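Side-chain contact in chitinase A (Equisetum arvense, PDB 5BUM), which probably hydrolyses chitin through a glycosyl hydrolase family 18 domain, to which this LysM domain is joined as a carbohydrate-binding module: residues Y21-D24 / V25-Q29. Residues are numbered along the deposited sequence; the frame is centred on the assembly and turned at random.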
loop_
_atom_site.group_PDB
_atom_site.type_symbol
_atom_site.label_atom_id
_atom_site.label_comp_id
_atom_site.label_asym_id
_atom_site.label_seq_id
_atom_site.Cartn_x
_atom_site.Cartn_y
_atom_site.Cartn_z
ATOM N N TYR A 21 1.001 12.139 13.961
ATOM C CA TYR A 21 2.334 12.578 13.556
ATOM C C TYR A 21 2.522 14.120 13.512
ATOM O O TYR A 21 3.598 14.601 13.151
ATOM C CB TYR A 21 2.729 11.884 12.244
ATOM C CG TYR A 21 3.051 10.444 12.485
ATOM C CD1 TYR A 21 2.032 9.474 12.605
ATOM C CD2 TYR A 21 4.359 10.051 12.699
ATOM C CE1 TYR A 21 2.328 8.145 12.906
ATOM C CE2 TYR A 21 4.662 8.731 12.990
ATOM C CZ TYR A 21 3.664 7.772 13.068
ATOM O OH TYR A 21 4.044 6.464 13.325
ATOM N N GLY A 22 1.515 14.869 13.963
ATOM C CA GLY A 22 1.575 16.334 13.996
ATOM C C GLY A 22 1.361 17.032 12.648
ATOM O O GLY A 22 1.660 18.242 12.494
ATOM N N ILE A 23 0.861 16.275 11.675
ATOM C CA ILE A 23 0.580 16.764 10.312
ATOM C C ILE A 23 -0.917 16.741 10.015
ATOM O O ILE A 23 -1.719 16.212 10.789
ATOM C CB ILE A 23 1.284 15.937 9.223
ATOM C CG1 ILE A 23 0.847 14.471 9.242
ATOM C CG2 ILE A 23 2.797 15.987 9.403
ATOM C CD1 ILE A 23 1.624 13.658 8.218
ATOM N N ASP A 24 -1.287 17.318 8.880
ATOM C CA ASP A 24 -2.657 17.267 8.440
ATOM C C ASP A 24 -2.779 16.258 7.292
ATOM O O ASP A 24 -1.778 15.747 6.749
ATOM C CB ASP A 24 -3.175 18.663 8.055
ATOM C CG ASP A 24 -2.363 19.326 6.919
ATOM O OD1 ASP A 24 -1.484 18.689 6.275
ATOM O OD2 ASP A 24 -2.601 20.528 6.690
ATOM N N VAL A 25 -4.021 15.987 6.917
ATOM C CA VAL A 25 -4.266 14.965 5.926
ATOM C C VAL A 25 -3.638 15.304 4.610
ATOM O O VAL A 25 -3.084 14.416 3.974
ATOM C CB VAL A 25 -5.744 14.655 5.762
ATOM C CG1 VAL A 25 -5.897 13.732 4.564
ATOM C CG2 VAL A 25 -6.271 13.995 7.058
ATOM N N ALA A 26 -3.693 16.566 4.193
ATOM C CA ALA A 26 -3.044 16.935 2.892
ATOM C C ALA A 26 -1.580 16.617 2.891
ATOM O O ALA A 26 -1.062 16.156 1.900
ATOM C CB ALA A 26 -3.214 18.422 2.572
ATOM N N THR A 27 -0.897 16.885 4.003
ATOM C CA THR A 27 0.522 16.552 4.092
ATOM C C THR A 27 0.703 15.053 4.004
ATOM O O THR A 27 1.510 14.576 3.228
ATOM C CB THR A 27 1.187 17.068 5.374
ATOM O OG1 THR A 27 0.993 18.485 5.488
ATOM C CG2 THR A 27 2.686 16.791 5.341
ATOM N N LEU A 28 -0.058 14.305 4.789
ATOM C CA LEU A 28 -0.030 12.851 4.669
ATOM C C LEU A 28 -0.198 12.464 3.199
ATOM O O LEU A 28 0.460 11.518 2.737
ATOM C CB LEU A 28 -1.192 12.211 5.463
ATOM C CG LEU A 28 -1.167 10.692 5.605
ATOM C CD1 LEU A 28 0.159 10.276 6.246
ATOM C CD2 LEU A 28 -2.345 10.145 6.413
ATOM N N GLN A 29 -1.117 13.135 2.485
ATOM C CA GLN A 29 -1.364 12.808 1.074
ATOM C C GLN A 29 -0.162 13.150 0.246
ATOM O O GLN A 29 0.273 12.343 -0.556
ATOM C CB GLN A 29 -2.587 13.508 0.503
ATOM C CG GLN A 29 -3.882 12.761 0.823
ATOM C CD GLN A 29 -5.145 13.619 0.658
ATOM O OE1 GLN A 29 -6.238 13.092 0.467
ATOM N NE2 GLN A 29 -4.998 14.942 0.750
HETATM O O HOH W 1 0.902 19.295 8.223
#
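A chi1 of 59° wedges D24 CG between its N and C, while at T27 (chi1 -56°) OG1 points away from C, and carboxylate and hydroxyl meet at an N-cap, where helix 25-30 of the LysM domain begins. Aspartate suits this place because its short side chain lets OD1 reach the N-H of T27, three residues on. D24 OD1 accepts from T27 N at 3.0 Å on its anti side, and from T27 OG1 at 2.6 Å on its syn side. The two donors come from opposite faces of the carboxylate plane, restricting its rotation; the negative charge probably also interacts favourably with the helix dipole. Threonine supplies a hydroxyl for the cap and a methyl for the apolar side: T27 CG2 rests 4.1 Å from I23 CG2. With an alanine in place of T27 the backbone N-H would remain, but D24 OD1 would probably lose its hydroxyl donor, the water a partner, and I23 CG2 its methyl neighbour. G22 is the first residue past helix 14-21, in a Schellman motif whose positive phi favours glycine, and I23 then bridges the two helices, touching A18, while I23 CD1 lies 4.2 Å from CD1 of buried L28. D24 O accepts from L28 N at 3.0 Å, an i to i+4 bond of the helix. One water closes the cap, accepting from D24 N at 3.0 Å and donating to T27 OG1 at 2.9 Å.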